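Local coordinates for putative malic enzyme ((S)-malate:NAD+ oxidoreductase (decarboxylating)) (Streptococcus pyogenes, PDB 2A9F), which probably catalyses the NAD-dependent oxidative decarboxylation of (S)-malate with the help of a bound divalent metal ion, preferring magnesium or manganese, at residues Val28-Lys33 / Ser37-Pro42; Ala96-Ala101 / Leu323-Ile328; Leu112-Thr117 / Ile121-Ala126; Val189-Asn194 / Arg205-Ala210. All blocks are in the same frame, centred on the assembly; numbering follows the deposited sequence.

Interaction 1: residues Val28-Lys33 / Ser37-Pro42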
# COMPACT_ATOMS: atom_id res chain seq x y z
N VAL A 28 -10.77 8.85 -11.89
CA VAL A 28 -10.52 9.43 -13.20
C VAL A 28 -11.14 8.53 -14.29
O VAL A 28 -11.39 7.35 -14.06
CB VAL A 28 -8.98 9.59 -13.41
CG1 VAL A 28 -8.61 9.44 -14.86
CG2 VAL A 28 -8.55 10.93 -12.88
N ASP A 29 -11.38 9.09 -15.48
CA ASP A 29 -11.94 8.34 -16.56
C ASP A 29 -10.94 7.34 -17.11
O ASP A 29 -9.78 7.69 -17.28
CB ASP A 29 -12.39 9.35 -17.60
CG ASP A 29 -13.90 9.29 -17.78
OD1 ASP A 29 -14.45 8.17 -17.79
OD2 ASP A 29 -14.54 10.36 -17.88
N ILE A 30 -11.35 6.10 -17.38
CA ILE A 30 -10.42 5.09 -17.89
C ILE A 30 -11.00 3.99 -18.76
O ILE A 30 -10.42 2.92 -18.86
CB ILE A 30 -9.67 4.36 -16.73
CG1 ILE A 30 -10.67 4.01 -15.64
CG2 ILE A 30 -8.51 5.19 -16.21
CD1 ILE A 30 -10.04 3.31 -14.50
N LYS A 31 -12.14 4.24 -19.40
CA LYS A 31 -12.76 3.21 -20.24
C LYS A 31 -12.31 3.20 -21.72
O LYS A 31 -12.62 2.26 -22.44
CB LYS A 31 -14.29 3.33 -20.21
CG LYS A 31 -14.89 3.88 -18.91
CD LYS A 31 -16.36 4.25 -19.12
CE LYS A 31 -16.92 5.12 -17.98
NZ LYS A 31 -18.38 5.45 -18.17
N THR A 32 -11.59 4.24 -22.15
CA THR A 32 -11.18 4.32 -23.56
C THR A 32 -9.73 4.61 -23.88
O THR A 32 -8.97 5.12 -23.06
CB THR A 32 -11.96 5.42 -24.29
OG1 THR A 32 -11.46 6.71 -23.88
CG2 THR A 32 -13.46 5.33 -23.98
N LYS A 33 -9.36 4.31 -25.13
CA LYS A 33 -8.03 4.56 -25.64
C LYS A 33 -7.68 6.04 -25.40
O LYS A 33 -6.52 6.40 -25.16
CB LYS A 33 -7.99 4.26 -27.14
CG LYS A 33 -6.59 4.22 -27.76
CD LYS A 33 -5.94 2.85 -27.58
CE LYS A 33 -6.43 1.83 -28.63
NZ LYS A 33 -7.92 1.64 -28.64
N SER A 37 -4.72 7.41 -22.68
CA SER A 37 -3.62 8.23 -23.18
C SER A 37 -3.41 9.42 -22.27
O SER A 37 -2.42 10.14 -22.37
CB SER A 37 -3.88 8.68 -24.62
OG SER A 37 -5.15 9.30 -24.75
N ILE A 38 -4.36 9.61 -21.36
CA ILE A 38 -4.32 10.70 -20.41
C ILE A 38 -3.93 10.16 -19.03
O ILE A 38 -3.04 10.71 -18.37
CB ILE A 38 -5.70 11.39 -20.35
CG1 ILE A 38 -6.00 12.04 -21.71
CG2 ILE A 38 -5.74 12.40 -19.22
CD1 ILE A 38 -7.35 12.71 -21.80
N ALA A 39 -4.58 9.07 -18.61
CA ALA A 39 -4.29 8.47 -17.32
C ALA A 39 -3.04 7.61 -17.33
O ALA A 39 -2.48 7.34 -16.27
CB ALA A 39 -5.49 7.63 -16.84
N TYR A 40 -2.59 7.18 -18.50
CA TYR A 40 -1.39 6.34 -18.56
C TYR A 40 -0.42 6.62 -19.71
O TYR A 40 -0.32 7.75 -20.21
CB TYR A 40 -1.79 4.85 -18.57
CG TYR A 40 -0.66 3.92 -18.17
CD1 TYR A 40 -0.00 4.08 -16.94
CD2 TYR A 40 -0.18 2.95 -19.06
CE1 TYR A 40 1.11 3.30 -16.62
CE2 TYR A 40 0.92 2.17 -18.74
CZ TYR A 40 1.57 2.35 -17.52
OH TYR A 40 2.70 1.62 -17.24
N THR A 41 0.29 5.57 -20.11
CA THR A 41 1.31 5.56 -21.16
C THR A 41 1.81 6.86 -21.77
O THR A 41 2.91 7.32 -21.42
CB THR A 41 0.92 4.58 -22.30
OG1 THR A 41 0.63 3.29 -21.74
CG2 THR A 41 2.07 4.43 -23.28
N PRO A 42 1.04 7.49 -22.70
CA PRO A 42 1.59 8.74 -23.26
C PRO A 42 1.62 9.97 -22.33
O PRO A 42 2.68 10.33 -21.81
CB PRO A 42 0.74 8.95 -24.51
CG PRO A 42 -0.58 8.40 -24.10
CD PRO A 42 -0.24 7.13 -23.34

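Interaction 2: residues Ala96-Ala101 / Leu323-Ile328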
# COMPACT_ATOMS: atom_id res chain seq x y z
N ALA A 96 -8.75 1.08 8.25
CA ALA A 96 -8.68 1.93 7.06
C ALA A 96 -10.06 2.32 6.56
O ALA A 96 -10.24 3.39 5.96
CB ALA A 96 -7.88 1.24 5.94
N ALA A 97 -11.05 1.47 6.78
CA ALA A 97 -12.39 1.82 6.32
C ALA A 97 -12.94 2.97 7.18
O ALA A 97 -13.79 3.76 6.72
CB ALA A 97 -13.32 0.61 6.38
N LEU A 98 -12.45 3.08 8.42
CA LEU A 98 -12.88 4.15 9.29
C LEU A 98 -12.26 5.44 8.82
O LEU A 98 -12.93 6.48 8.78
CB LEU A 98 -12.47 3.87 10.74
CG LEU A 98 -13.09 2.59 11.32
CD1 LEU A 98 -12.77 2.51 12.79
CD2 LEU A 98 -14.60 2.58 11.11
N PHE A 99 -10.98 5.37 8.46
CA PHE A 99 -10.24 6.54 7.99
C PHE A 99 -11.00 7.21 6.85
O PHE A 99 -11.03 8.44 6.74
CB PHE A 99 -8.88 6.10 7.45
CG PHE A 99 -7.74 6.31 8.41
CD1 PHE A 99 -7.16 5.23 9.07
CD2 PHE A 99 -7.23 7.59 8.63
CE1 PHE A 99 -6.08 5.42 9.95
CE2 PHE A 99 -6.16 7.79 9.51
CZ PHE A 99 -5.58 6.70 10.17
N LYS A 100 -11.63 6.40 6.01
CA LYS A 100 -12.38 6.93 4.90
C LYS A 100 -13.79 7.34 5.29
O LYS A 100 -14.26 8.38 4.85
CB LYS A 100 -12.45 5.90 3.76
CG LYS A 100 -13.01 6.47 2.45
CD LYS A 100 -12.08 7.57 1.92
CE LYS A 100 -12.55 8.19 0.60
NZ LYS A 100 -12.65 7.22 -0.53
N ALA A 101 -14.47 6.53 6.10
CA ALA A 101 -15.84 6.84 6.48
C ALA A 101 -16.02 8.08 7.40
O ALA A 101 -16.90 8.90 7.17
CB ALA A 101 -16.48 5.62 7.12
N LEU A 323 -12.60 8.83 17.95
CA LEU A 323 -12.77 10.28 17.94
C LEU A 323 -11.48 11.06 17.69
O LEU A 323 -11.50 12.29 17.70
CB LEU A 323 -13.32 10.75 19.28
CG LEU A 323 -14.60 10.07 19.74
CD1 LEU A 323 -14.77 10.28 21.23
CD2 LEU A 323 -15.76 10.62 18.95
N ALA A 324 -10.37 10.36 17.48
CA ALA A 324 -9.11 11.07 17.28
C ALA A 324 -8.32 10.81 16.00
O ALA A 324 -7.97 11.76 15.31
CB ALA A 324 -8.20 10.85 18.49
N PHE A 325 -8.04 9.56 15.67
CA PHE A 325 -7.23 9.33 14.48
C PHE A 325 -7.76 9.83 13.15
O PHE A 325 -6.99 10.14 12.24
CB PHE A 325 -6.79 7.85 14.38
CG PHE A 325 -7.91 6.87 14.15
CD1 PHE A 325 -8.41 6.65 12.86
CD2 PHE A 325 -8.40 6.10 15.21
CE1 PHE A 325 -9.37 5.66 12.64
CE2 PHE A 325 -9.36 5.12 15.00
CZ PHE A 325 -9.85 4.90 13.72
N PRO A 326 -9.08 9.94 13.00
CA PRO A 326 -9.54 10.44 11.71
C PRO A 326 -9.20 11.92 11.54
O PRO A 326 -8.48 12.30 10.61
CB PRO A 326 -11.05 10.19 11.76
CG PRO A 326 -11.15 8.97 12.58
CD PRO A 326 -10.17 9.24 13.70
N GLY A 327 -9.71 12.74 12.44
CA GLY A 327 -9.47 14.18 12.37
C GLY A 327 -8.03 14.64 12.35
O GLY A 327 -7.68 15.57 11.60
N ILE A 328 -7.19 13.99 13.15
CA ILE A 328 -5.78 14.35 13.24
C ILE A 328 -5.02 14.20 11.93
O ILE A 328 -4.20 15.06 11.59
CB ILE A 328 -5.07 13.51 14.32
CG1 ILE A 328 -5.83 13.62 15.64
CG2 ILE A 328 -3.63 14.00 14.51
CD1 ILE A 328 -5.25 12.79 16.73

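Interaction 3: residues Leu112-Thr117 / Ile121-Ala126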
# COMPACT_ATOMS: atom_id res chain seq x y z
N LEU A 112 3.41 -6.41 7.52
CA LEU A 112 4.68 -7.01 7.13
C LEU A 112 5.09 -8.12 8.10
O LEU A 112 4.87 -7.98 9.31
CB LEU A 112 5.78 -5.95 7.08
CG LEU A 112 5.46 -4.52 7.55
CD1 LEU A 112 6.33 -4.15 8.73
CD2 LEU A 112 5.73 -3.57 6.41
N ASP A 113 5.65 -9.21 7.59
CA ASP A 113 6.09 -10.28 8.50
C ASP A 113 7.58 -10.13 8.80
O ASP A 113 8.43 -10.66 8.10
CB ASP A 113 5.81 -11.69 7.95
CG ASP A 113 6.54 -11.97 6.65
OD1 ASP A 113 6.67 -13.15 6.27
OD2 ASP A 113 6.98 -10.99 6.01
N THR A 114 7.86 -9.36 9.85
CA THR A 114 9.21 -9.11 10.31
C THR A 114 8.95 -8.53 11.68
O THR A 114 8.10 -7.65 11.81
CB THR A 114 9.97 -8.04 9.49
OG1 THR A 114 9.45 -6.74 9.81
CG2 THR A 114 9.83 -8.29 8.02
N LYS A 115 9.65 -9.02 12.69
CA LYS A 115 9.48 -8.51 14.04
C LYS A 115 10.76 -7.79 14.43
O LYS A 115 10.91 -7.31 15.57
CB LYS A 115 9.21 -9.65 15.01
CG LYS A 115 7.99 -10.47 14.68
CD LYS A 115 7.66 -11.39 15.82
CE LYS A 115 6.36 -12.09 15.58
NZ LYS A 115 6.50 -13.00 14.45
N ASP A 116 11.68 -7.73 13.48
CA ASP A 116 12.97 -7.07 13.68
C ASP A 116 12.74 -5.56 13.63
O ASP A 116 12.45 -5.01 12.57
CB ASP A 116 13.93 -7.52 12.57
CG ASP A 116 15.36 -7.03 12.80
OD1 ASP A 116 16.04 -7.58 13.70
OD2 ASP A 116 15.78 -6.10 12.08
N THR A 117 12.86 -4.89 14.78
CA THR A 117 12.67 -3.44 14.86
C THR A 117 13.43 -2.71 13.77
O THR A 117 12.88 -1.92 13.01
CB THR A 117 13.15 -2.89 16.22
OG1 THR A 117 12.27 -3.33 17.26
CG2 THR A 117 13.19 -1.37 16.21
N ILE A 121 11.49 -0.22 10.79
CA ILE A 121 11.62 1.22 10.62
C ILE A 121 12.25 1.49 9.27
O ILE A 121 11.96 2.49 8.63
CB ILE A 121 12.44 1.90 11.78
CG1 ILE A 121 13.86 2.22 11.34
CG2 ILE A 121 12.47 1.01 13.00
CD1 ILE A 121 14.01 3.58 10.65
N SER A 122 13.07 0.57 8.81
CA SER A 122 13.73 0.72 7.53
C SER A 122 12.82 0.41 6.34
O SER A 122 13.04 0.93 5.24
CB SER A 122 14.97 -0.17 7.50
OG SER A 122 15.87 0.25 8.52
N ILE A 123 11.81 -0.42 6.57
CA ILE A 123 10.83 -0.79 5.53
C ILE A 123 9.90 0.39 5.28
O ILE A 123 9.68 0.79 4.13
CB ILE A 123 9.95 -2.00 5.97
CG1 ILE A 123 10.66 -3.31 5.62
CG2 ILE A 123 8.58 -1.93 5.30
CD1 ILE A 123 10.19 -4.48 6.45
N VAL A 124 9.36 0.93 6.36
CA VAL A 124 8.46 2.06 6.32
C VAL A 124 9.16 3.29 5.76
O VAL A 124 8.60 4.01 4.94
CB VAL A 124 7.93 2.38 7.72
CG1 VAL A 124 7.30 3.76 7.75
CG2 VAL A 124 6.93 1.31 8.13
N LYS A 125 10.40 3.54 6.19
CA LYS A 125 11.12 4.70 5.70
C LYS A 125 11.19 4.61 4.16
O LYS A 125 11.10 5.61 3.45
CB LYS A 125 12.53 4.76 6.31
CG LYS A 125 12.94 6.14 6.80
CD LYS A 125 14.21 6.08 7.65
CE LYS A 125 15.41 5.63 6.83
NZ LYS A 125 16.60 5.31 7.67
N ALA A 126 11.33 3.39 3.66
CA ALA A 126 11.40 3.21 2.22
C ALA A 126 10.03 3.39 1.55
O ALA A 126 9.95 3.71 0.36
CB ALA A 126 11.97 1.83 1.92

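Interaction 4: residues Val189-Asn194 / Arg205-Ala210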
# COMPACT_ATOMS: atom_id res chain seq x y z
N VAL A 189 -5.92 21.65 39.48
CA VAL A 189 -6.12 20.23 39.67
C VAL A 189 -4.89 19.43 40.07
O VAL A 189 -3.78 19.67 39.59
CB VAL A 189 -6.75 19.58 38.41
CG1 VAL A 189 -8.23 19.97 38.30
CG2 VAL A 189 -5.99 20.03 37.18
N SER A 190 -5.11 18.49 40.98
CA SER A 190 -4.07 17.59 41.45
C SER A 190 -4.34 16.30 40.68
O SER A 190 -5.29 15.57 40.96
CB SER A 190 -4.22 17.34 42.95
OG SER A 190 -5.47 16.75 43.24
N ILE A 191 -3.48 16.04 39.70
CA ILE A 191 -3.59 14.89 38.80
C ILE A 191 -2.57 13.78 39.08
O ILE A 191 -1.36 14.01 39.00
CB ILE A 191 -3.43 15.38 37.34
CG1 ILE A 191 -4.43 16.50 37.05
CG2 ILE A 191 -3.60 14.23 36.38
CD1 ILE A 191 -4.29 17.11 35.67
N VAL A 192 -3.08 12.58 39.38
CA VAL A 192 -2.23 11.41 39.64
C VAL A 192 -2.23 10.44 38.46
O VAL A 192 -3.28 9.91 38.11
CB VAL A 192 -2.73 10.62 40.88
CG1 VAL A 192 -1.98 9.30 40.97
CG2 VAL A 192 -2.52 11.43 42.15
N VAL A 193 -1.07 10.20 37.86
CA VAL A 193 -0.96 9.27 36.73
C VAL A 193 -0.26 7.95 37.11
O VAL A 193 0.90 7.95 37.50
CB VAL A 193 -0.19 9.90 35.54
CG1 VAL A 193 0.06 8.85 34.46
CG2 VAL A 193 -0.98 11.06 34.96
N ASN A 194 -0.96 6.84 36.97
CA ASN A 194 -0.36 5.55 37.30
C ASN A 194 0.24 4.91 36.05
O ASN A 194 -0.47 4.42 35.19
CB ASN A 194 -1.40 4.61 37.90
CG ASN A 194 -0.78 3.50 38.72
OD1 ASN A 194 -1.14 2.33 38.57
ND2 ASN A 194 0.15 3.85 39.60
N ARG A 205 3.48 14.36 29.81
CA ARG A 205 4.04 15.49 29.07
C ARG A 205 2.89 16.29 28.48
O ARG A 205 2.86 17.52 28.55
CB ARG A 205 4.96 15.04 27.95
CG ARG A 205 6.37 14.69 28.37
CD ARG A 205 6.35 13.57 29.38
NE ARG A 205 7.68 13.01 29.61
CZ ARG A 205 8.32 12.22 28.75
NH1 ARG A 205 7.74 11.89 27.59
NH2 ARG A 205 9.52 11.76 29.06
N LYS A 206 1.94 15.57 27.89
CA LYS A 206 0.78 16.21 27.29
C LYS A 206 0.05 17.06 28.31
O LYS A 206 -0.24 18.23 28.06
CB LYS A 206 -0.15 15.17 26.68
CG LYS A 206 0.38 14.58 25.39
CD LYS A 206 -0.51 13.46 24.88
CE LYS A 206 0.14 12.80 23.68
NZ LYS A 206 1.53 12.35 24.00
N LEU A 207 -0.25 16.48 29.47
CA LEU A 207 -0.94 17.22 30.53
C LEU A 207 -0.23 18.54 30.90
O LEU A 207 -0.85 19.59 30.99
CB LEU A 207 -1.06 16.38 31.78
CG LEU A 207 -2.31 15.54 31.91
CD1 LEU A 207 -2.20 14.69 33.16
CD2 LEU A 207 -3.53 16.44 31.97
N LEU A 208 1.08 18.48 31.10
CA LEU A 208 1.80 19.69 31.47
C LEU A 208 1.69 20.71 30.35
O LEU A 208 1.49 21.90 30.60
CB LEU A 208 3.25 19.36 31.80
CG LEU A 208 3.36 18.49 33.06
CD1 LEU A 208 4.83 18.32 33.46
CD2 LEU A 208 2.56 19.14 34.19
N ALA A 209 1.81 20.22 29.11
CA ALA A 209 1.72 21.06 27.92
C ALA A 209 0.31 21.62 27.77
O ALA A 209 0.11 22.69 27.20
CB ALA A 209 2.10 20.25 26.69
N ALA A 210 -0.67 20.88 28.28
CA ALA A 210 -2.06 21.29 28.18
C ALA A 210 -2.42 22.33 29.22
O ALA A 210 -3.47 22.95 29.13
CB ALA A 210 -2.96 20.08 28.32

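Interaction 1: residues Val28-Lys33 / Ser37-Pro42
Ala39 turns its single methyl toward two branched side chains of the loop 28-33. CB of Ala39 lies 3.9 Å from CG2 of Ile30 and 4.1 Å from CG1 of Val28, so the methyl meets one branch of each residue, and these are the apolar contacts that join the two segments. Ile30 offers CG2 because of its first torsion: with chi1 at 44°, CG1 falls between the backbone N and the carbonyl carbon, while CG2 stands anti to that carbon and faces the helix. Val28, unlike Ile30, points its CB toward the helix and reaches the alanine through CG1.

The second half of the contact is polar and lies at the turn. The N of Ser37 gives a weak hydrogen bond to O of Lys33, 3.2 Å long and bent to 129° at the hydrogen, an i to i+4 pair in the first turn of a short helix. Ser37 OG also lies near that carbonyl, but its hydrogen bond is to O of His34. Thr32 is the N-cap, its OG1 accepting from the backbone N of Asp35.

Together the segments fold the loop that follows strand 22-26 back along helix 33-39, which ends just before Tyr40, the predicted proton donor. This surface contact has its centre about 40 Å from the centre of the chain, and the second subunit packs here: its Leu12 meets Ile38 and its Leu98 meets Tyr40.

Interaction 2: residues Ala96-Ala101 / Leu323-Ile328
Phe325, the first residue of helix 325-335 after the N-cap Ala324, sets its ring against both Leu98 and Phe99 of helix 85-102. The backbone directs CB at the other helix, and chi1 of 66° puts the ring between the backbone N and the carbonyl carbon. CZ meets CD1 of Leu98 at 3.9 Å, the leucine methyl lying in the ring plane at its edge. CD1 of Phe325 sits over one face of the Phe99 ring, displaced toward the rim, 3.9 Å from CZ of Phe99. The planes are inclined at 48° and the centroids are 5.2 Å apart, an oblique pair. The carbonyl O of Phe325 approaches CE2 of Phe99 at 3.7 Å.

Pro326 follows, and its CA comes within 5.4 Å of the CA of Phe99, the closest pair of CA atoms between the two segments. Its CD lies over one face of the Phe325 ring.

Phe99 also meets Phe329 edge-to-face. This buried seam joins the N-terminal and NAD-binding family regions beside the probable active site of this malic enzyme family member: the Phe325 side chain lies about 3 Å from that of Lys95, the predicted proton acceptor, and about 8 Å from a bound magnesium ion.

Interaction 3: residues Leu112-Thr117 / Ile121-Ala126
Leu112 directs its side chain at Ile123, the two meeting tip to tip with CD2 of Leu112 3.5 Å from CG2 of Ile123. The chi1 of Ile123, -86°, sends its two branches to different partners: CG2 stands anti to the backbone N and takes the leucine, while CG1 runs anti to the carbonyl carbon and carries CD1 to the next contact residue of the loop.

That residue is Thr114, which also approaches end on. Its OG1 and its CG2 are each 4.1 Å from CD1 of Ile123, so the isoleucine methyl comes near both branches of the threonine, at similar and loose distances.

Asp116 then occupies the N-cap position, and its OD2 accepts from the backbone N of Glu119, closing the first turn of the helix.

Thr117 begins that helix. Its O accepts from N of Ile121 at 3.1 Å, with an N-H...O angle of 170° and a C=O...N angle of 172°, so the bond is nearly straight at both ends. CG2 of Ile121 is modelled only 3.0 Å from that same O of Thr117, a tight approach that is doubtful in detail at 2.50 Å resolution. The side chains of the pair slant across each other, CG2 of Thr117 being 4.1 Å from CG2 of Ile121.

The contact closes the corner where strand 106-111 passes through a loop into helix 117-127. Helix 143-154 flanks Thr117 and Ile121, while Ile71 of strand 67-72 touches Leu112 and Val124. At the dimer interface, Ile123 packs against Ile123 of the second subunit, and Leu112 against that subunit's Leu127.

Interaction 4: residues Val189-Asn194 / Arg205-Ala210
Leu207 and Ile191 reach toward each other end on, and both methyls of the leucine are engaged. CD1 of Leu207 lies 3.5 Å from CG2 of Ile191, and CD2 lies 3.8 Å from CD1 of the same isoleucine. The match is two branches against two, with the CA atoms of the pair 9.0 Å apart. In Ile191, chi1 of -54° places CG2 anti to the backbone N and CG1 anti to the carbonyl carbon, and the extended chi2 of 176° carries CD1 outward to the second leucine methyl. Val193, two residues along the strand and facing the same way, adds a looser contact from CG2 to CD1 of Leu207 at 4.2 Å.

The alternation of strand 190-194 accounts for this choice of residues: Ile191 and Val193 turn to the helix, whereas Val192 between them points away. Backbone bonds hold the strand within its sheet, Ile191 pairing with Lys214 and Thr216 on strand 214-219, and Val192 with Phe262 and Gly264. Leu172 and Ile175 of helix 162-180 also touch Leu207.

Strand 190-194, helix 198-210 and strand 214-219 form a beta-alpha-beta unit consistent with the Rossmann-type NAD-binding fold, and Val193 touches residues of a glycine-rich sequence resembling the GxGxxG pattern, running from the turn into the helix. No polar bond links these two segments; their contact is buried aliphatic carbon alone, so the fit depends on shape and burial.

Interaction 2 spans the chain most widely: its two segments enclose both interaction 3 and interaction 4 in sequence, whereas interaction 1 closes earlier. It is also the one beside the magnesium site; Leu112 of interaction 3 is about 11 Å from Glu137, a ligand of that metal, measured between side chains. Interactions 2 and 4 come within about 9 Å at their nearest atoms, although their centres are 26 Å apart. Interactions 1, 2 and 3 all touch the second subunit, and Tyr40 of interaction 1 meets there the counterpart of a residue of interaction 2. Interaction 4 meets no other chain.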